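Twin-arginine translocation pathway signal protein (Burkholderia phytofirmans, PDB 2RJO) probably serves as an exported periplasmic sugar-binding protein, holding beta-D-galactopyranose in the cleft between its two lobes. Local coordinates at residues P226-G232 with L245-W251; T125-L129 with K199-A203; D117-E123 with E153-L158. Residues are numbered along the deposited sequence.

Contact 1. Residues P226-G232 with L245-W251; sequences PVTGMDG and LVASVDW. With GAL (beta-D-galactopyranose), chain B.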
ATOM      1  N   PRO A 226     -19.008  -0.471 -13.403  1.00 21.29           N
ATOM      2  CA  PRO A 226     -17.559  -0.689 -13.339  1.00 20.48           C
ATOM      3  C   PRO A 226     -16.912  -0.064 -12.104  1.00 19.83           C
ATOM      4  O   PRO A 226     -17.220   1.062 -11.720  1.00 18.32           O
ATOM      5  CB  PRO A 226     -17.067  -0.070 -14.641  1.00 22.08           C
ATOM      6  CG  PRO A 226     -18.009   1.053 -14.847  1.00 20.44           C
ATOM      7  CD  PRO A 226     -19.343   0.406 -14.538  1.00 20.66           C
ATOM      8  N   VAL A 227     -16.010  -0.813 -11.486  1.00 20.41           N
ATOM      9  CA  VAL A 227     -15.324  -0.354 -10.292  1.00 18.99           C
ATOM     10  C   VAL A 227     -13.845  -0.645 -10.405  1.00 19.45           C
ATOM     11  O   VAL A 227     -13.452  -1.622 -11.047  1.00 20.42           O
ATOM     12  CB  VAL A 227     -15.850  -1.083  -9.055  1.00 19.00           C
ATOM     13  CG1 VAL A 227     -15.260  -0.465  -7.796  1.00 19.96           C
ATOM     14  CG2 VAL A 227     -17.369  -1.043  -9.036  1.00 20.18           C
ATOM     15  N   THR A 228     -13.022   0.208  -9.800  1.00 18.72           N
ATOM     16  CA  THR A 228     -11.578  -0.002  -9.806  1.00 18.96           C
ATOM     17  C   THR A 228     -11.002   0.114  -8.397  1.00 19.23           C
ATOM     18  O   THR A 228     -11.587   0.754  -7.522  1.00 18.93           O
ATOM     19  CB  THR A 228     -10.847   1.000 -10.711  1.00 18.79           C
ATOM     20  OG1 THR A 228     -11.077   2.335 -10.246  1.00 17.71           O
ATOM     21  CG2 THR A 228     -11.313   0.857 -12.143  1.00 19.25           C
ATOM     22  N   GLY A 229      -9.852  -0.515  -8.186  1.00 19.31           N
ATOM     23  CA  GLY A 229      -9.208  -0.483  -6.890  1.00 18.58           C
ATOM     24  C   GLY A 229      -7.704  -0.372  -7.038  1.00 19.31           C
ATOM     25  O   GLY A 229      -7.220   0.111  -8.059  1.00 21.97           O
HETATM   26  N   MSE A 230      -6.969  -0.807  -6.026  1.00 18.00           N
HETATM   27  CA  MSE A 230      -5.513  -0.765  -6.051  1.00 17.72           C
HETATM   28  C   MSE A 230      -4.967  -1.622  -4.928  1.00 18.12           C
HETATM   29  O   MSE A 230      -5.441  -1.535  -3.803  1.00 18.94           O
HETATM   30  CB  MSE A 230      -4.991   0.680  -5.914  1.00 13.84           C
HETATM   31  CG  MSE A 230      -4.780   1.383  -7.255  1.00 13.67           C
HETATM   32 SE   MSE A 230      -4.051   3.050  -7.181  1.00 11.19          SE
HETATM   33  CE  MSE A 230      -5.508   4.042  -7.229  1.00  7.54           C
ATOM     34  N   ASP A 231      -3.977  -2.448  -5.255  1.00 17.54           N
ATOM     35  CA  ASP A 231      -3.322  -3.351  -4.310  1.00 18.18           C
ATOM     36  C   ASP A 231      -3.023  -4.675  -5.003  1.00 18.63           C
ATOM     37  O   ASP A 231      -1.961  -5.251  -4.808  1.00 18.96           O
ATOM     38  CB  ASP A 231      -4.186  -3.611  -3.063  1.00 19.02           C
ATOM     39  CG  ASP A 231      -4.045  -2.514  -2.003  1.00 18.25           C
ATOM     40  OD1 ASP A 231      -3.133  -1.673  -2.140  1.00 18.24           O
ATOM     41  OD2 ASP A 231      -4.836  -2.501  -1.032  1.00 16.82           O
ATOM     42  N   GLY A 232      -3.964  -5.147  -5.814  1.00 19.06           N
ATOM     43  CA  GLY A 232      -3.775  -6.399  -6.516  1.00 21.21           C
ATOM     44  C   GLY A 232      -3.855  -7.595  -5.590  1.00 21.52           C
ATOM     45  O   GLY A 232      -3.207  -8.606  -5.827  1.00 23.12           O
ATOM     46  N   LEU A 245     -14.652  -6.068 -11.004  1.00 23.64           N
ATOM     47  CA  LEU A 245     -13.667  -5.016 -10.799  1.00 23.00           C
ATOM     48  C   LEU A 245     -13.001  -4.895 -12.160  1.00 23.04           C
ATOM     49  O   LEU A 245     -12.560  -5.903 -12.712  1.00 24.50           O
ATOM     50  CB  LEU A 245     -12.642  -5.446  -9.746  1.00 22.76           C
ATOM     51  CG  LEU A 245     -11.657  -4.382  -9.257  1.00 24.22           C
ATOM     52  CD1 LEU A 245     -12.386  -3.358  -8.392  1.00 25.76           C
ATOM     53  CD2 LEU A 245     -10.562  -5.037  -8.454  1.00 23.49           C
ATOM     54  N   VAL A 246     -12.940  -3.694 -12.729  1.00 21.83           N
ATOM     55  CA  VAL A 246     -12.324  -3.566 -14.045  1.00 23.72           C
ATOM     56  C   VAL A 246     -10.809  -3.403 -14.033  1.00 23.92           C
ATOM     57  O   VAL A 246     -10.151  -3.661 -15.040  1.00 25.73           O
ATOM     58  CB  VAL A 246     -12.953  -2.419 -14.861  1.00 23.97           C
ATOM     59  CG1 VAL A 246     -14.440  -2.670 -15.020  1.00 25.97           C
ATOM     60  CG2 VAL A 246     -12.716  -1.098 -14.193  1.00 25.15           C
ATOM     61  N   ALA A 247     -10.247  -3.005 -12.896  1.00 24.12           N
ATOM     62  CA  ALA A 247      -8.803  -2.832 -12.807  1.00 22.73           C
ATOM     63  C   ALA A 247      -8.299  -2.618 -11.393  1.00 21.99           C
ATOM     64  O   ALA A 247      -9.046  -2.213 -10.506  1.00 21.69           O
ATOM     65  CB  ALA A 247      -8.362  -1.672 -13.686  1.00 21.96           C
ATOM     66  N   SER A 248      -7.016  -2.902 -11.200  1.00 20.33           N
ATOM     67  CA  SER A 248      -6.345  -2.717  -9.923  1.00 19.76           C
ATOM     68  C   SER A 248      -4.853  -2.538 -10.220  1.00 20.95           C
ATOM     69  O   SER A 248      -4.433  -2.543 -11.384  1.00 20.47           O
ATOM     70  CB  SER A 248      -6.566  -3.936  -9.028  1.00 19.65           C
ATOM     71  OG  SER A 248      -5.977  -3.752  -7.755  1.00 19.31           O
ATOM     72  N   VAL A 249      -4.052  -2.371  -9.176  1.00 19.43           N
ATOM     73  CA  VAL A 249      -2.618  -2.219  -9.359  1.00 20.02           C
ATOM     74  C   VAL A 249      -1.927  -3.064  -8.299  1.00 20.93           C
ATOM     75  O   VAL A 249      -2.201  -2.931  -7.107  1.00 21.48           O
ATOM     76  CB  VAL A 249      -2.187  -0.738  -9.244  1.00 19.69           C
ATOM     77  CG1 VAL A 249      -0.695  -0.606  -9.532  1.00 17.76           C
ATOM     78  CG2 VAL A 249      -2.988   0.116 -10.234  1.00 17.32           C
ATOM     79  N   ASP A 250      -1.044  -3.954  -8.738  1.00 21.28           N
ATOM     80  CA  ASP A 250      -0.344  -4.839  -7.821  1.00 20.63           C
ATOM     81  C   ASP A 250       0.973  -4.262  -7.304  1.00 21.32           C
ATOM     82  O   ASP A 250       1.918  -4.062  -8.076  1.00 19.66           O
ATOM     83  CB  ASP A 250      -0.108  -6.183  -8.506  1.00 23.57           C
ATOM     84  CG  ASP A 250       0.229  -7.282  -7.525  1.00 26.77           C
ATOM     85  OD1 ASP A 250       0.180  -7.030  -6.298  1.00 29.34           O
ATOM     86  OD2 ASP A 250       0.534  -8.401  -7.980  1.00 30.35           O
ATOM     87  N   TRP A 251       1.007  -3.985  -5.998  1.00 21.05           N
ATOM     88  CA  TRP A 251       2.184  -3.430  -5.327  1.00 20.03           C
ATOM     89  C   TRP A 251       3.034  -4.591  -4.836  1.00 21.06           C
ATOM     90  O   TRP A 251       4.187  -4.417  -4.459  1.00 20.99           O
ATOM     91  CB  TRP A 251       1.787  -2.611  -4.095  1.00 19.97           C
ATOM     92  CG  TRP A 251       0.661  -1.617  -4.257  1.00 19.17           C
ATOM     93  CD1 TRP A 251      -0.444  -1.510  -3.458  1.00 18.88           C
ATOM     94  CD2 TRP A 251       0.586  -0.524  -5.186  1.00 17.32           C
ATOM     95  NE1 TRP A 251      -1.193  -0.420  -3.822  1.00 18.85           N
ATOM     96  CE2 TRP A 251      -0.586   0.206  -4.880  1.00 17.76           C
ATOM     97  CE3 TRP A 251       1.394  -0.083  -6.242  1.00 17.14           C
ATOM     98  CZ2 TRP A 251      -0.970   1.350  -5.594  1.00 17.09           C
ATOM     99  CZ3 TRP A 251       1.009   1.058  -6.952  1.00 15.09           C
ATOM    100  CH2 TRP A 251      -0.160   1.760  -6.622  1.00 16.49           C
TER
HETATM  101  C1  GAL B 368      -3.524   0.160   3.061  1.00 19.20           C
HETATM  102  C2  GAL B 368      -3.793   0.214   1.539  1.00 17.63           C
HETATM  103  C3  GAL B 368      -2.446   0.401   0.805  1.00 19.02           C
HETATM  104  C4  GAL B 368      -1.797   1.708   1.291  1.00 18.98           C
HETATM  105  C5  GAL B 368      -1.599   1.572   2.827  1.00 20.12           C
HETATM  106  C6  GAL B 368      -0.968   2.847   3.346  1.00 18.74           C
HETATM  107  O1  GAL B 368      -4.777   0.004   3.751  1.00 17.94           O
HETATM  108  O2  GAL B 368      -4.395  -1.007   1.115  1.00 18.75           O
HETATM  109  O3  GAL B 368      -2.661   0.484  -0.602  1.00 16.35           O
HETATM  110  O4  GAL B 368      -2.684   2.793   1.019  1.00 18.39           O
HETATM  111  O5  GAL B 368      -2.888   1.393   3.501  1.00 19.35           O
HETATM  112  O6  GAL B 368      -0.789   2.701   4.742  1.00 16.32           O
HETATM  113  O   HOH W   1      -0.981 -10.211  -5.406  1.00 30.66           O

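Contact 2. Residues T125-L129 with K199-A203; sequences TATQL and KGVWA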
ATOM      1  N   THR A 125      -5.802   3.849 -13.166  1.00 27.64           N
ATOM      2  CA  THR A 125      -7.036   3.119 -12.884  1.00 26.29           C
ATOM      3  C   THR A 125      -8.255   3.979 -13.217  1.00 26.20           C
ATOM      4  O   THR A 125      -9.281   3.472 -13.680  1.00 26.28           O
ATOM      5  CB  THR A 125      -7.108   2.673 -11.396  1.00 25.68           C
ATOM      6  OG1 THR A 125      -7.260   3.817 -10.546  1.00 25.23           O
ATOM      7  CG2 THR A 125      -5.851   1.920 -11.010  1.00 25.59           C
ATOM      8  N   ALA A 126      -8.134   5.282 -12.991  1.00 25.96           N
ATOM      9  CA  ALA A 126      -9.212   6.213 -13.275  1.00 26.32           C
ATOM     10  C   ALA A 126      -9.425   6.327 -14.779  1.00 26.46           C
ATOM     11  O   ALA A 126     -10.560   6.444 -15.248  1.00 25.85           O
ATOM     12  CB  ALA A 126      -8.882   7.582 -12.698  1.00 25.61           C
ATOM     13  N   THR A 127      -8.333   6.314 -15.536  1.00 26.06           N
ATOM     14  CA  THR A 127      -8.441   6.419 -16.985  1.00 26.15           C
ATOM     15  C   THR A 127      -9.119   5.179 -17.552  1.00 26.38           C
ATOM     16  O   THR A 127      -9.952   5.276 -18.449  1.00 26.48           O
ATOM     17  CB  THR A 127      -7.057   6.587 -17.635  1.00 26.07           C
ATOM     18  OG1 THR A 127      -6.551   7.889 -17.321  1.00 27.43           O
ATOM     19  CG2 THR A 127      -7.142   6.438 -19.148  1.00 23.30           C
ATOM     20  N   GLN A 128      -8.761   4.015 -17.023  1.00 26.84           N
ATOM     21  CA  GLN A 128      -9.354   2.765 -17.479  1.00 26.81           C
ATOM     22  C   GLN A 128     -10.838   2.749 -17.146  1.00 26.52           C
ATOM     23  O   GLN A 128     -11.649   2.279 -17.943  1.00 26.50           O
ATOM     24  CB  GLN A 128      -8.674   1.572 -16.809  1.00 28.05           C
ATOM     25  CG  GLN A 128      -9.327   0.238 -17.139  1.00 31.50           C
ATOM     26  CD  GLN A 128      -9.223  -0.117 -18.616  1.00 34.31           C
ATOM     27  OE1 GLN A 128      -8.145  -0.466 -19.114  1.00 34.43           O
ATOM     28  NE2 GLN A 128     -10.345  -0.020 -19.328  1.00 33.54           N
ATOM     29  N   LEU A 129     -11.178   3.250 -15.959  1.00 24.51           N
ATOM     30  CA  LEU A 129     -12.560   3.304 -15.515  1.00 25.31           C
ATOM     31  C   LEU A 129     -13.398   4.201 -16.429  1.00 25.71           C
ATOM     32  O   LEU A 129     -14.501   3.835 -16.840  1.00 25.34           O
ATOM     33  CB  LEU A 129     -12.624   3.824 -14.078  1.00 23.37           C
ATOM     34  CG  LEU A 129     -14.020   4.074 -13.512  1.00 21.23           C
ATOM     35  CD1 LEU A 129     -14.741   2.743 -13.323  1.00 20.60           C
ATOM     36  CD2 LEU A 129     -13.928   4.820 -12.189  1.00 21.46           C
ATOM     37  N   LYS A 199     -22.510   5.936 -12.931  1.00 25.62           N
ATOM     38  CA  LYS A 199     -22.086   5.090 -14.055  1.00 24.85           C
ATOM     39  C   LYS A 199     -20.732   4.425 -13.796  1.00 24.40           C
ATOM     40  O   LYS A 199     -20.189   3.746 -14.664  1.00 22.93           O
ATOM     41  CB  LYS A 199     -21.981   5.928 -15.338  1.00 26.91           C
ATOM     42  CG  LYS A 199     -23.293   6.524 -15.821  1.00 28.59           C
ATOM     43  CD  LYS A 199     -24.300   5.436 -16.159  1.00 30.97           C
ATOM     44  CE  LYS A 199     -25.680   6.027 -16.422  1.00 31.98           C
ATOM     45  NZ  LYS A 199     -26.658   4.952 -16.778  1.00 32.63           N
ATOM     46  N   GLY A 200     -20.186   4.633 -12.603  1.00 23.29           N
ATOM     47  CA  GLY A 200     -18.905   4.044 -12.267  1.00 22.37           C
ATOM     48  C   GLY A 200     -18.469   4.335 -10.845  1.00 24.60           C
ATOM     49  O   GLY A 200     -19.037   5.209 -10.169  1.00 23.25           O
ATOM     50  N   VAL A 201     -17.453   3.603 -10.392  1.00 23.26           N
ATOM     51  CA  VAL A 201     -16.928   3.754  -9.039  1.00 22.82           C
ATOM     52  C   VAL A 201     -15.411   3.595  -9.014  1.00 21.58           C
ATOM     53  O   VAL A 201     -14.881   2.618  -9.528  1.00 23.20           O
ATOM     54  CB  VAL A 201     -17.511   2.692  -8.092  1.00 22.75           C
ATOM     55  CG1 VAL A 201     -17.062   2.974  -6.657  1.00 24.33           C
ATOM     56  CG2 VAL A 201     -19.037   2.656  -8.197  1.00 23.09           C
ATOM     57  N   TRP A 202     -14.728   4.566  -8.416  1.00 21.96           N
ATOM     58  CA  TRP A 202     -13.268   4.561  -8.273  1.00 21.87           C
ATOM     59  C   TRP A 202     -12.961   4.398  -6.784  1.00 22.57           C
ATOM     60  O   TRP A 202     -13.522   5.117  -5.951  1.00 22.94           O
ATOM     61  CB  TRP A 202     -12.682   5.897  -8.747  1.00 21.52           C
ATOM     62  CG  TRP A 202     -11.157   6.012  -8.695  1.00 22.06           C
ATOM     63  CD1 TRP A 202     -10.278   5.726  -9.705  1.00 23.68           C
ATOM     64  CD2 TRP A 202     -10.355   6.517  -7.605  1.00 22.08           C
ATOM     65  NE1 TRP A 202      -8.988   6.028  -9.319  1.00 22.17           N
ATOM     66  CE2 TRP A 202      -9.008   6.511  -8.041  1.00 24.07           C
ATOM     67  CE3 TRP A 202     -10.647   6.970  -6.311  1.00 21.73           C
ATOM     68  CZ2 TRP A 202      -7.954   6.951  -7.221  1.00 23.76           C
ATOM     69  CZ3 TRP A 202      -9.596   7.407  -5.496  1.00 22.01           C
ATOM     70  CH2 TRP A 202      -8.267   7.393  -5.959  1.00 23.51           C
ATOM     71  N   ALA A 203     -12.083   3.455  -6.448  1.00 22.61           N
ATOM     72  CA  ALA A 203     -11.691   3.214  -5.057  1.00 20.94           C
ATOM     73  C   ALA A 203     -10.169   3.334  -4.902  1.00 20.73           C
ATOM     74  O   ALA A 203      -9.407   2.829  -5.740  1.00 19.79           O
ATOM     75  CB  ALA A 203     -12.153   1.836  -4.606  1.00 23.65           C
TER
HETATM   76  O   HOH W   2      -8.901   2.630  -8.506  1.00 19.24           O

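Contact 3. Residues D117-E123 with E153-L158; sequences DGVAYGE and ERKAGL. With GAL (beta-D-galactopyranose), chain B.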
ATOM      1  N   ASP A 117       4.382   5.498  -7.222  1.00 23.51           N
ATOM      2  CA  ASP A 117       3.832   6.743  -7.739  1.00 25.26           C
ATOM      3  C   ASP A 117       2.301   6.689  -7.746  1.00 25.23           C
ATOM      4  O   ASP A 117       1.692   6.298  -8.747  1.00 25.50           O
ATOM      5  CB  ASP A 117       4.352   6.960  -9.161  1.00 26.51           C
ATOM      6  CG  ASP A 117       3.890   8.265  -9.761  1.00 28.92           C
ATOM      7  OD1 ASP A 117       2.923   8.868  -9.240  1.00 29.18           O
ATOM      8  OD2 ASP A 117       4.494   8.682 -10.773  1.00 29.21           O
ATOM      9  N   GLY A 118       1.685   7.106  -6.642  1.00 24.63           N
ATOM     10  CA  GLY A 118       0.235   7.076  -6.546  1.00 22.85           C
ATOM     11  C   GLY A 118      -0.503   7.987  -7.513  1.00 24.12           C
ATOM     12  O   GLY A 118      -1.662   7.726  -7.859  1.00 23.26           O
ATOM     13  N   VAL A 119       0.153   9.063  -7.947  1.00 23.98           N
ATOM     14  CA  VAL A 119      -0.474   9.994  -8.874  1.00 24.61           C
ATOM     15  C   VAL A 119      -0.599   9.338 -10.240  1.00 24.68           C
ATOM     16  O   VAL A 119      -1.629   9.462 -10.909  1.00 25.65           O
ATOM     17  CB  VAL A 119       0.357  11.293  -9.032  1.00 25.50           C
ATOM     18  CG1 VAL A 119      -0.405  12.301  -9.898  1.00 25.19           C
ATOM     19  CG2 VAL A 119       0.660  11.888  -7.663  1.00 25.48           C
ATOM     20  N   ALA A 120       0.450   8.633 -10.651  1.00 23.38           N
ATOM     21  CA  ALA A 120       0.453   7.969 -11.944  1.00 22.48           C
ATOM     22  C   ALA A 120      -0.549   6.814 -11.981  1.00 22.70           C
ATOM     23  O   ALA A 120      -1.425   6.769 -12.842  1.00 21.92           O
ATOM     24  CB  ALA A 120       1.844   7.465 -12.260  1.00 21.99           C
ATOM     25  N   TYR A 121      -0.416   5.885 -11.043  1.00 21.45           N
ATOM     26  CA  TYR A 121      -1.305   4.738 -10.989  1.00 22.35           C
ATOM     27  C   TYR A 121      -2.756   5.107 -10.715  1.00 22.04           C
ATOM     28  O   TYR A 121      -3.660   4.462 -11.229  1.00 22.90           O
ATOM     29  CB  TYR A 121      -0.804   3.740  -9.952  1.00 23.21           C
ATOM     30  CG  TYR A 121       0.490   3.093 -10.363  1.00 23.93           C
ATOM     31  CD1 TYR A 121       0.548   2.237 -11.462  1.00 25.54           C
ATOM     32  CD2 TYR A 121       1.667   3.363  -9.682  1.00 25.95           C
ATOM     33  CE1 TYR A 121       1.755   1.666 -11.870  1.00 25.80           C
ATOM     34  CE2 TYR A 121       2.877   2.799 -10.082  1.00 25.28           C
ATOM     35  CZ  TYR A 121       2.914   1.955 -11.169  1.00 26.74           C
ATOM     36  OH  TYR A 121       4.120   1.392 -11.550  1.00 30.94           O
ATOM     37  N   GLY A 122      -2.980   6.138  -9.909  1.00 22.93           N
ATOM     38  CA  GLY A 122      -4.338   6.561  -9.620  1.00 23.91           C
ATOM     39  C   GLY A 122      -4.979   7.060 -10.899  1.00 25.79           C
ATOM     40  O   GLY A 122      -6.159   6.810 -11.173  1.00 24.27           O
ATOM     41  N   GLU A 123      -4.186   7.773 -11.691  1.00 26.33           N
ATOM     42  CA  GLU A 123      -4.654   8.297 -12.956  1.00 28.36           C
ATOM     43  C   GLU A 123      -4.836   7.133 -13.917  1.00 27.66           C
ATOM     44  O   GLU A 123      -5.678   7.179 -14.806  1.00 29.08           O
ATOM     45  CB  GLU A 123      -3.649   9.305 -13.526  1.00 28.63           C
ATOM     46  CG  GLU A 123      -3.856   9.629 -14.997  1.00 31.98           C
ATOM     47  CD  GLU A 123      -3.233  10.956 -15.402  1.00 34.32           C
ATOM     48  OE1 GLU A 123      -2.073  11.224 -15.004  1.00 33.88           O
ATOM     49  OE2 GLU A 123      -3.906  11.719 -16.127  1.00 32.71           O
ATOM     50  N   GLU A 153      -1.865  10.991  -3.048  1.00 19.28           N
ATOM     51  CA  GLU A 153      -1.363  10.850  -4.404  1.00 20.10           C
ATOM     52  C   GLU A 153      -2.360  10.189  -5.351  1.00 20.49           C
ATOM     53  O   GLU A 153      -2.579  10.691  -6.442  1.00 20.84           O
ATOM     54  CB  GLU A 153      -0.039  10.074  -4.405  1.00 22.81           C
ATOM     55  CG  GLU A 153       0.991  10.648  -3.456  1.00 23.63           C
ATOM     56  CD  GLU A 153       2.389  10.096  -3.684  1.00 26.65           C
ATOM     57  OE1 GLU A 153       2.529   8.875  -3.919  1.00 25.45           O
ATOM     58  OE2 GLU A 153       3.352  10.890  -3.610  1.00 29.20           O
ATOM     59  N   ARG A 154      -2.965   9.077  -4.938  1.00 18.33           N
ATOM     60  CA  ARG A 154      -3.938   8.377  -5.785  1.00 18.42           C
ATOM     61  C   ARG A 154      -5.132   9.290  -6.107  1.00 18.35           C
ATOM     62  O   ARG A 154      -5.638   9.310  -7.231  1.00 16.34           O
ATOM     63  CB  ARG A 154      -4.409   7.097  -5.085  1.00 18.33           C
ATOM     64  CG  ARG A 154      -3.266   6.120  -4.819  1.00 16.09           C
ATOM     65  CD  ARG A 154      -3.659   4.945  -3.926  1.00 16.06           C
ATOM     66  NE  ARG A 154      -2.475   4.181  -3.531  1.00 14.99           N
ATOM     67  CZ  ARG A 154      -2.485   3.104  -2.748  1.00 18.46           C
ATOM     68  NH1 ARG A 154      -3.626   2.632  -2.252  1.00 14.90           N
ATOM     69  NH2 ARG A 154      -1.340   2.499  -2.456  1.00 17.28           N
ATOM     70  N   LYS A 155      -5.565  10.050  -5.109  1.00 19.63           N
ATOM     71  CA  LYS A 155      -6.667  10.982  -5.282  1.00 22.72           C
ATOM     72  C   LYS A 155      -6.229  12.047  -6.276  1.00 23.93           C
ATOM     73  O   LYS A 155      -7.035  12.555  -7.066  1.00 24.90           O
ATOM     74  CB  LYS A 155      -7.021  11.654  -3.964  1.00 21.32           C
ATOM     75  CG  LYS A 155      -8.130  12.675  -4.096  1.00 21.31           C
ATOM     76  CD  LYS A 155      -8.338  13.419  -2.800  1.00 24.45           C
ATOM     77  CE  LYS A 155      -9.527  14.369  -2.905  1.00 26.69           C
ATOM     78  NZ  LYS A 155      -9.599  15.253  -1.720  1.00 25.05           N
ATOM     79  N   ALA A 156      -4.948  12.383  -6.233  1.00 23.75           N
ATOM     80  CA  ALA A 156      -4.404  13.380  -7.135  1.00 24.45           C
ATOM     81  C   ALA A 156      -4.421  12.780  -8.535  1.00 26.23           C
ATOM     82  O   ALA A 156      -4.666  13.478  -9.523  1.00 25.87           O
ATOM     83  CB  ALA A 156      -2.980  13.744  -6.716  1.00 23.44           C
ATOM     84  N   GLY A 157      -4.159  11.476  -8.610  1.00 26.04           N
ATOM     85  CA  GLY A 157      -4.180  10.795  -9.889  1.00 24.43           C
ATOM     86  C   GLY A 157      -5.591  10.791 -10.458  1.00 25.50           C
ATOM     87  O   GLY A 157      -5.774  10.929 -11.671  1.00 24.96           O
ATOM     88  N   LEU A 158      -6.586  10.629  -9.581  1.00 26.16           N
ATOM     89  CA  LEU A 158      -7.990  10.612  -9.993  1.00 25.88           C
ATOM     90  C   LEU A 158      -8.357  11.970 -10.570  1.00 27.57           C
ATOM     91  O   LEU A 158      -8.809  12.068 -11.711  1.00 28.30           O
ATOM     92  CB  LEU A 158      -8.908  10.317  -8.799  1.00 25.05           C
ATOM     93  CG  LEU A 158     -10.426  10.467  -9.013  1.00 24.01           C
ATOM     94  CD1 LEU A 158     -10.892   9.516 -10.114  1.00 23.11           C
ATOM     95  CD2 LEU A 158     -11.171  10.168  -7.711  1.00 22.17           C
TER
HETATM   96  C1  GAL B 368      -3.524   0.160   3.061  1.00 19.20           C
HETATM   97  C2  GAL B 368      -3.793   0.214   1.539  1.00 17.63           C
HETATM   98  C3  GAL B 368      -2.446   0.401   0.805  1.00 19.02           C
HETATM   99  C4  GAL B 368      -1.797   1.708   1.291  1.00 18.98           C
HETATM  100  C5  GAL B 368      -1.599   1.572   2.827  1.00 20.12           C
HETATM  101  C6  GAL B 368      -0.968   2.847   3.346  1.00 18.74           C
HETATM  102  O1  GAL B 368      -4.777   0.004   3.751  1.00 17.94           O
HETATM  103  O2  GAL B 368      -4.395  -1.007   1.115  1.00 18.75           O
HETATM  104  O3  GAL B 368      -2.661   0.484  -0.602  1.00 16.35           O
HETATM  105  O4  GAL B 368      -2.684   2.793   1.019  1.00 18.39           O
HETATM  106  O5  GAL B 368      -2.888   1.393   3.501  1.00 19.35           O
HETATM  107  O6  GAL B 368      -0.789   2.701   4.742  1.00 16.32           O

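Contact 1. Residues P226-G232 with L245-W251
The two segments run the same way, their end-to-end directions 27° apart, as the arms of a beta-alpha-beta crossover through helix 234-241, and are joined by backbone bonds at intervals. Val-246 N gives to Val-227 O at 2.7 Å, and Gly-229 N to Ala-247 O at 3.0 Å. Farther along, Asp-231 N approaches Val-249 O at 2.6 Å, in a crowded spot where the place of that oxygen is less sure, and Trp-251 N makes a weak 3.4 Å bond to Asp-231 O. Gly-232 N turns to a side chain, Ser-248 OG, at 3.1 Å, and weakly to Asp-206 OD2; Ser-248 OG also bonds Asp-206. Gly-232 has phi 72°, and a CB here would clash with Asp-250 CB. Its carbonyl O accepts from a water at 2.8 Å, which reaches Asp-250 OD2 weakly at 3.5 Å; Asp-250 OD1 takes the amide of Asp-252.

The Asp-231 carboxylate serves the sugar: GAL O3 gives to Asp-231 OD1 and GAL O2 to Asp-231 OD2, both at 2.7 Å. This bidentate grip on neighbouring hydroxyls is a familiar device of sugar-binding proteins. Trp-251 NE1 adds a weak 2.9 Å bond to Asp-231 OD1. Met-230 is a selenomethionine whose SE lies 3.9 Å from Trp-251 CZ2, an oblique Met-aromatic contact.

Strand 227-228 is the last strand of the parallel sheet, paired on one flank with strand 198-203 while 245-251 bonds along the other; strand 248-250 also pairs antiparallel with 283-291 of the other sheet. Helix 206-218 packs on Val-227 and Leu-245, and helix 118-132 on Thr-228, Met-230 and Val-249.

Contact 2. Residues T125-L129 with K199-A203
Helix 125-129 lies over strand 199-203 nearly antiparallel, the axes 169° apart and 9.1 Å at closest approach. At Gly-200 the backbone comes near the leucine, Gly-200 CA lying 4.5 Å from Leu-129 CD1. Val-201 points its side chain away, but Val-201 O is met by Leu-129 CD2 at 3.6 Å. Trp-202 points toward the helix and, with Leu-129, supplies most of the interface: Trp-202 CB sits 3.8 Å from Leu-129 CD2, Trp-202 CD1 3.8 Å from Ala-126 CB, and Trp-202 NE1 makes a weak 3.1 Å hydrogen bond to Thr-125 OG1. Ala-203 joins through water, which donates to Ala-203 O at 2.8 Å and accepts from Thr-125 OG1 at 2.9 Å. This is the helix-on-sheet packing of an alpha/beta lobe of the periplasmic binding protein fold. Strand 198-203 is flanked by strands 137-143 and 227-228, and Leu-158 of helix 149-163 packs against both Ala-126 and Trp-202.

Contact 3. Residues D117-E123 with E153-L158
Helices 118-123 and 153-158 cross at -46° with their axes only 6.4 Å apart, close enough for backbone to meet backbone. Val-119 CA and Gly-157 CA are 3.9 Å from each other. Glycines make this possible: a CB on Gly-118 would clash with Glu-153 CB, one on Gly-122 with Arg-154 O, and one on Gly-157 with Val-119 O. In place of side chains, CA-H...O contacts cross the interface, from Arg-154 CA to Gly-118 O at 3.1 Å, Val-119 CA to Glu-153 O at 3.3 Å and Glu-123 CA to Gly-157 O at 3.1 Å. Within helix 118-123 the first turn is capped by Asp-117, the N-cap, whose OD1 accepts from Ala-120 N at 2.9 Å.

Gly-118 and Gly-122 are four residues apart, a GxxxG spacing that puts both on the face turned to the other helix. Both helices follow strands of the alpha/beta fold of periplasmic binding proteins, and their N-terminal ends lie near the sugar cleft.

Among the side chains, Glu-153 points toward the partner, and its OE1 takes a weak 3.4 Å bond from Gly-118 N. Val-119 CG2 packs on Glu-153 CB at 3.8 Å and on Ala-156 CB at 4.2 Å. The CA-to-CB bond of Arg-154 points away from helix 118-123, and its guanidinium lies in the pocket, where Arg-154 NH1 and Arg-154 NH2 give to GAL O3 at 2.9 and 3.0 Å; the guanidinium also makes a cation-pi contact with Trp-95, and NH1 a second bond to Ala-204 O.

Contacts 1 and 2 are buried, whereas contact 3 is only partly so. Contacts 2 and 3 share helix 118-132, contact 3 using the first turns, against a helix, and contact 2 the following ones, against a strand; Trp-202 reaches both, its CZ2 3.3 Å from Arg-154 O. Contacts 1 and 2 share a sheet, Val-201 N lying 2.9 Å from Pro-226 O. Backbone bonding carries contact 1, a large indole and apolar packing contact 2, and glycine-lined backbone approach contact 3. Contacts 1 and 3 both end at the galactose, where Asp-231 and Arg-154 converge on GAL O3; contact 2 lies farther from the cleft, the Trp-202 side chain about 10 Å from the sugar between nearest atoms.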